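Local coordinates for L-iditol 2-dehydrogenase (Clostridium scindens, PDB 4OH1), which probably acts as a zinc-dependent, NAD+-linked polyol dehydrogenase that oxidises L-iditol and related sugar alcohols at carbon 2, at residues R241-A255 with Q260-Y274. Numbering follows the deposited sequence.
With EDO (1,2-ethanediol), chain F.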
loop_
_atom_site.group_PDB
_atom_site.type_symbol
_atom_site.label_atom_id
_atom_site.label_comp_id
_atom_site.label_asym_id
_atom_site.label_seq_id
_atom_site.Cartn_x
_atom_site.Cartn_y
_atom_site.Cartn_z
ATOM N N ARG A 241 -13.122 5.455 -19.406
ATOM C CA ARG A 241 -11.944 6.255 -19.234
ATOM C C ARG A 241 -10.789 5.366 -18.695
ATOM O O ARG A 241 -11.018 4.217 -18.317
ATOM C CB ARG A 241 -12.267 7.447 -18.363
ATOM C CG ARG A 241 -13.031 8.478 -19.119
ATOM C CD ARG A 241 -13.085 9.779 -18.406
ATOM N NE ARG A 241 -14.167 9.737 -17.458
ATOM C CZ ARG A 241 -14.260 10.500 -16.368
ATOM N NH1 ARG A 241 -13.290 11.329 -15.994
ATOM N NH2 ARG A 241 -15.325 10.381 -15.608
ATOM N N TYR A 242 -9.567 5.890 -18.749
ATOM C CA TYR A 242 -8.382 5.121 -18.465
ATOM C C TYR A 242 -7.961 5.106 -17.006
ATOM O O TYR A 242 -7.881 6.140 -16.368
ATOM C CB TYR A 242 -7.243 5.575 -19.374
ATOM C CG TYR A 242 -7.468 5.161 -20.797
ATOM C CD1 TYR A 242 -8.333 5.876 -21.616
ATOM C CD2 TYR A 242 -6.833 4.075 -21.333
ATOM C CE1 TYR A 242 -8.588 5.472 -22.905
ATOM C CE2 TYR A 242 -7.074 3.664 -22.668
ATOM C CZ TYR A 242 -7.954 4.354 -23.422
ATOM O OH TYR A 242 -8.188 3.996 -24.733
ATOM N N ASP A 243 -7.657 3.929 -16.477
ATOM C CA ASP A 243 -7.239 3.870 -15.053
ATOM C C ASP A 243 -5.846 4.466 -14.784
ATOM O O ASP A 243 -5.599 4.998 -13.717
ATOM C CB ASP A 243 -7.308 2.460 -14.501
ATOM C CG ASP A 243 -8.665 1.801 -14.760
ATOM O OD1 ASP A 243 -9.717 2.316 -14.355
ATOM O OD2 ASP A 243 -8.661 0.759 -15.405
ATOM N N CYS A 244 -4.981 4.409 -15.785
ATOM C CA CYS A 244 -3.601 4.756 -15.666
ATOM C C CYS A 244 -3.272 5.631 -16.864
ATOM O O CYS A 244 -3.554 5.249 -17.981
ATOM C CB CYS A 244 -2.746 3.499 -15.730
ATOM S SG CYS A 244 -3.209 2.220 -14.513
ATOM N N VAL A 245 -2.738 6.808 -16.619
ATOM C CA VAL A 245 -2.260 7.682 -17.687
ATOM C C VAL A 245 -0.778 8.032 -17.446
ATOM O O VAL A 245 -0.384 8.467 -16.337
ATOM C CB VAL A 245 -3.139 8.956 -17.788
ATOM C CG1 VAL A 245 -2.517 10.009 -18.678
ATOM C CG2 VAL A 245 -4.549 8.621 -18.309
ATOM N N LEU A 246 0.032 7.844 -18.491
ATOM C CA LEU A 246 1.469 8.067 -18.404
ATOM C C LEU A 246 1.909 9.091 -19.418
ATOM O O LEU A 246 1.851 8.822 -20.612
ATOM C CB LEU A 246 2.217 6.785 -18.700
ATOM C CG LEU A 246 1.967 5.918 -17.468
ATOM C CD1 LEU A 246 1.283 4.754 -17.872
ATOM C CD2 LEU A 246 3.191 5.673 -16.696
ATOM N N GLU A 247 2.349 10.240 -18.935
ATOM C CA GLU A 247 2.698 11.395 -19.823
ATOM C C GLU A 247 4.208 11.527 -19.982
ATOM O O GLU A 247 4.918 11.929 -19.049
ATOM C CB GLU A 247 2.133 12.700 -19.290
ATOM C CG GLU A 247 1.930 13.822 -20.379
ATOM C CD GLU A 247 3.115 14.011 -21.344
ATOM O OE1 GLU A 247 4.205 14.489 -20.952
ATOM O OE2 GLU A 247 2.910 13.676 -22.519
ATOM N N GLY A 248 4.678 11.145 -21.174
ATOM C CA GLY A 248 6.100 11.150 -21.514
ATOM C C GLY A 248 6.486 12.054 -22.700
ATOM O O GLY A 248 7.620 12.052 -23.106
ATOM N N THR A 249 5.564 12.810 -23.288
ATOM C CA THR A 249 5.946 13.715 -24.371
ATOM C C THR A 249 6.556 15.003 -23.876
ATOM O O THR A 249 7.270 15.619 -24.614
ATOM C CB THR A 249 4.774 14.159 -25.227
ATOM O OG1 THR A 249 3.899 14.996 -24.448
ATOM C CG2 THR A 249 4.019 12.934 -25.789
ATOM N N GLY A 250 6.227 15.453 -22.678
ATOM C CA GLY A 250 6.713 16.733 -22.190
ATOM C C GLY A 250 5.967 17.911 -22.788
ATOM O O GLY A 250 6.373 19.050 -22.631
ATOM N N ALA A 251 4.887 17.650 -23.500
ATOM C CA ALA A 251 4.096 18.714 -24.129
ATOM C C ALA A 251 2.845 18.947 -23.309
ATOM O O ALA A 251 2.255 18.005 -22.784
ATOM C CB ALA A 251 3.717 18.314 -25.520
ATOM N N THR A 252 2.418 20.195 -23.227
ATOM C CA THR A 252 1.285 20.533 -22.392
ATOM C C THR A 252 -0.035 20.098 -22.988
ATOM O O THR A 252 -0.958 19.794 -22.245
ATOM C CB THR A 252 1.204 22.043 -22.055
ATOM O OG1 THR A 252 0.994 22.813 -23.238
ATOM C CG2 THR A 252 2.491 22.506 -21.348
ATOM N N ALA A 253 -0.158 20.062 -24.312
ATOM C CA ALA A 253 -1.405 19.511 -24.898
ATOM C C ALA A 253 -1.624 17.994 -24.587
ATOM O O ALA A 253 -2.740 17.571 -24.291
ATOM C CB ALA A 253 -1.446 19.755 -26.402
ATOM N N ALA A 254 -0.556 17.195 -24.664
ATOM C CA ALA A 254 -0.637 15.770 -24.317
ATOM C C ALA A 254 -0.964 15.658 -22.829
ATOM O O ALA A 254 -1.750 14.833 -22.404
ATOM C CB ALA A 254 0.687 15.071 -24.608
ATOM N N ALA A 255 -0.368 16.526 -22.031
ATOM C CA ALA A 255 -0.645 16.492 -20.617
ATOM C C ALA A 255 -2.073 16.764 -20.278
ATOM O O ALA A 255 -2.651 16.104 -19.425
ATOM C CB ALA A 255 0.280 17.478 -19.895
ATOM N N GLN A 260 -7.765 14.492 -19.184
ATOM C CA GLN A 260 -9.131 14.277 -19.648
ATOM C C GLN A 260 -9.537 12.829 -19.811
ATOM O O GLN A 260 -10.667 12.477 -19.571
ATOM C CB GLN A 260 -9.327 14.970 -20.974
ATOM C CG GLN A 260 -9.321 16.451 -20.822
ATOM C CD GLN A 260 -9.678 17.143 -22.110
ATOM O OE1 GLN A 260 -9.312 16.691 -23.214
ATOM N NE2 GLN A 260 -10.414 18.255 -21.982
ATOM N N LEU A 261 -8.580 12.023 -20.246
ATOM C CA LEU A 261 -8.713 10.567 -20.408
ATOM C C LEU A 261 -8.790 9.792 -19.116
ATOM O O LEU A 261 -9.275 8.673 -19.064
ATOM C CB LEU A 261 -7.505 10.017 -21.181
ATOM C CG LEU A 261 -7.394 10.390 -22.642
ATOM C CD1 LEU A 261 -6.014 10.027 -23.125
ATOM C CD2 LEU A 261 -8.443 9.733 -23.486
ATOM N N LEU A 262 -8.336 10.394 -18.055
ATOM C CA LEU A 262 -8.211 9.713 -16.817
ATOM C C LEU A 262 -9.585 9.378 -16.164
ATOM O O LEU A 262 -10.435 10.223 -15.999
ATOM C CB LEU A 262 -7.341 10.583 -15.879
ATOM C CG LEU A 262 -6.879 9.802 -14.625
ATOM C CD1 LEU A 262 -5.901 8.715 -14.948
ATOM C CD2 LEU A 262 -6.262 10.806 -13.651
ATOM N N ALA A 263 -9.773 8.124 -15.804
ATOM C CA ALA A 263 -10.985 7.674 -15.111
ATOM C C ALA A 263 -11.105 8.222 -13.714
ATOM O O ALA A 263 -10.135 8.710 -13.134
ATOM C CB ALA A 263 -10.998 6.187 -15.046
ATOM N N ARG A 264 -12.315 8.129 -13.155
ATOM C CA ARG A 264 -12.532 8.486 -11.773
ATOM C C ARG A 264 -11.665 7.584 -10.918
ATOM O O ARG A 264 -11.535 6.413 -11.209
ATOM C CB ARG A 264 -14.003 8.351 -11.376
ATOM C CG ARG A 264 -14.929 9.241 -12.166
ATOM C CD ARG A 264 -16.427 9.067 -11.742
ATOM N NE ARG A 264 -16.743 9.892 -10.580
ATOM C CZ ARG A 264 -17.832 9.729 -9.833
ATOM N NH1 ARG A 264 -18.697 8.764 -10.123
ATOM N NH2 ARG A 264 -18.070 10.511 -8.784
ATOM N N ASP A 265 -11.046 8.139 -9.889
ATOM C CA ASP A 265 -10.089 7.416 -9.087
ATOM C C ASP A 265 -8.830 6.925 -9.845
ATOM O O ASP A 265 -8.120 6.082 -9.347
ATOM C CB ASP A 265 -10.758 6.215 -8.380
ATOM C CG ASP A 265 -10.007 5.782 -7.133
ATOM O OD1 ASP A 265 -9.465 6.676 -6.413
ATOM O OD2 ASP A 265 -9.946 4.557 -6.841
ATOM N N GLY A 266 -8.581 7.403 -11.047
ATOM C CA GLY A 266 -7.424 6.985 -11.821
ATOM C C GLY A 266 -6.123 7.671 -11.406
ATOM O O GLY A 266 -6.148 8.646 -10.654
ATOM N N ASP A 267 -4.997 7.173 -11.931
ATOM C CA ASP A 267 -3.672 7.694 -11.596
ATOM C C ASP A 267 -2.992 8.151 -12.841
ATOM O O ASP A 267 -2.756 7.365 -13.779
ATOM C CB ASP A 267 -2.790 6.667 -10.915
ATOM C CG ASP A 267 -3.308 6.265 -9.578
ATOM O OD1 ASP A 267 -2.947 6.952 -8.606
ATOM O OD2 ASP A 267 -4.065 5.263 -9.496
ATOM N N ALA A 268 -2.683 9.428 -12.859
ATOM C CA ALA A 268 -1.881 10.027 -13.966
ATOM C C ALA A 268 -0.478 10.390 -13.478
ATOM O O ALA A 268 -0.337 11.079 -12.446
ATOM C CB ALA A 268 -2.550 11.262 -14.487
ATOM N N VAL A 269 0.524 10.024 -14.286
ATOM C CA VAL A 269 1.923 10.234 -13.957
ATOM C C VAL A 269 2.592 11.061 -15.061
ATOM O O VAL A 269 2.607 10.682 -16.239
ATOM C CB VAL A 269 2.675 8.927 -13.809
ATOM C CG1 VAL A 269 4.073 9.188 -13.353
ATOM C CG2 VAL A 269 2.014 8.061 -12.743
ATOM N N TYR A 270 3.152 12.187 -14.624
ATOM C CA TYR A 270 3.840 13.143 -15.465
ATOM C C TYR A 270 5.307 13.031 -15.164
ATOM O O TYR A 270 5.788 13.534 -14.174
ATOM C CB TYR A 270 3.285 14.555 -15.198
ATOM C CG TYR A 270 1.846 14.671 -15.618
ATOM C CD1 TYR A 270 1.489 14.980 -16.921
ATOM C CD2 TYR A 270 0.824 14.415 -14.722
ATOM C CE1 TYR A 270 0.128 15.067 -17.318
ATOM C CE2 TYR A 270 -0.511 14.483 -15.103
ATOM C CZ TYR A 270 -0.854 14.830 -16.395
ATOM O OH TYR A 270 -2.179 14.842 -16.735
ATOM N N PHE A 271 5.999 12.315 -16.021
ATOM C CA PHE A 271 7.420 11.972 -15.838
ATOM C C PHE A 271 8.365 12.575 -16.869
ATOM O O PHE A 271 9.567 12.414 -16.757
ATOM C CB PHE A 271 7.604 10.420 -15.826
ATOM C CG PHE A 271 7.286 9.751 -17.117
ATOM C CD1 PHE A 271 6.007 9.319 -17.399
ATOM C CD2 PHE A 271 8.283 9.474 -18.038
ATOM C CE1 PHE A 271 5.703 8.671 -18.630
ATOM C CE2 PHE A 271 7.982 8.832 -19.277
ATOM C CZ PHE A 271 6.699 8.439 -19.563
ATOM N N ALA A 272 7.823 13.224 -17.896
ATOM C CA ALA A 272 8.640 13.886 -18.884
ATOM C C ALA A 272 9.323 15.111 -18.289
ATOM O O ALA A 272 8.953 15.620 -17.233
ATOM C CB ALA A 272 7.804 14.281 -20.053
HETATM N N MSE A 273 10.355 15.569 -18.972
HETATM C CA MSE A 273 10.920 16.891 -18.710
HETATM C C MSE A 273 10.124 17.904 -19.515
HETATM O O MSE A 273 10.013 17.772 -20.736
HETATM C CB MSE A 273 12.338 16.943 -19.222
HETATM C CG MSE A 273 13.379 16.454 -18.272
HETATM SE SE MSE A 273 14.915 17.409 -18.886
HETATM C CE MSE A 273 14.267 19.225 -18.388
ATOM N N TYR A 274 9.564 18.903 -18.856
ATOM C CA TYR A 274 8.680 19.859 -19.539
ATOM C C TYR A 274 9.451 21.144 -19.961
ATOM O O TYR A 274 10.530 21.453 -19.450
ATOM C CB TYR A 274 7.418 20.095 -18.668
ATOM C CG TYR A 274 6.581 18.808 -18.541
ATOM C CD1 TYR A 274 6.863 17.852 -17.574
ATOM C CD2 TYR A 274 5.554 18.532 -19.438
ATOM C CE1 TYR A 274 6.129 16.675 -17.497
ATOM C CE2 TYR A 274 4.829 17.353 -19.366
ATOM C CZ TYR A 274 5.123 16.432 -18.411
ATOM O OH TYR A 274 4.431 15.253 -18.396
HETATM C C1 EDO F . -13.518 2.394 -15.531
HETATM O O1 EDO F . -12.233 2.153 -16.115
HETATM C C2 EDO F . -14.302 1.090 -15.524
HETATM O O2 EDO F . -13.591 0.066 -14.789
HETATM O O HOH W 1 -11.625 12.901 -17.375
HETATM O O HOH W 2 -5.160 3.518 -11.138
HETATM O O HOH W 3 -9.631 4.339 -12.090
#
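Val245 and Glu247 of strand 242-247 pair in parallel with Ala268 and Tyr270 of strand 266-270, and helix 252-261 joins the two strands, a beta-alpha-beta crossover in the Rossmann-type domain. The backbone hydrogen bonds run in parallel-strand fashion: Val245 N donates to Asp267 O, Val269 N to Val245 O at 2.7 Å, and Glu247 N to Val269 O with an N-H...O angle of 175°. Small apolar residues, Val245 and Ala268, lie on the face that Leu262 covers just after the helix: Val245 CG2 meets Leu262 CD1 at 3.6 Å, while Ala268 CB sits against Val245 CB. Tyr270 reaches from its strand to the first turn of the helix; its ring atom CE1 lies 3.5 Å from Ala255 CB, and its OH donates to Ala255 O at 3.0 Å.

Past the strand ends the chain folds round the carboxylate of Glu247. Its CG, anti to the backbone N (chi1 -156°), lies 3.7 Å from Tyr270 CD1, and the two side chains cross at about a right angle. Gly250 N binds the syn lone pair of OE1, and Thr249 N and OG1 grip OE2 from opposite faces of its plane; these bonds fix the glycine-containing turn leading into the helix. Gly250, with no side chain, lets Ala272 CB come to 3.4 Å from its CA, tighter than usual; its positive phi is a second reason for glycine here. Phe271 lays one ring face over Glu247 O and Gly248 CA.

Farther out, strand 176-180 flanks strand 242-247, and strand 294-297 flanks strand 266-270, where His296 binds Asp267 OD1. Arg241 pairs with Asp291, and Gln285 of the second subunit accepts from Tyr274 N. The Tyr274 ring, turned 61° from the Glu247 carboxylate, brings its OH within 2.7 Å of Glu247 OE1 in a weak hydrogen bond.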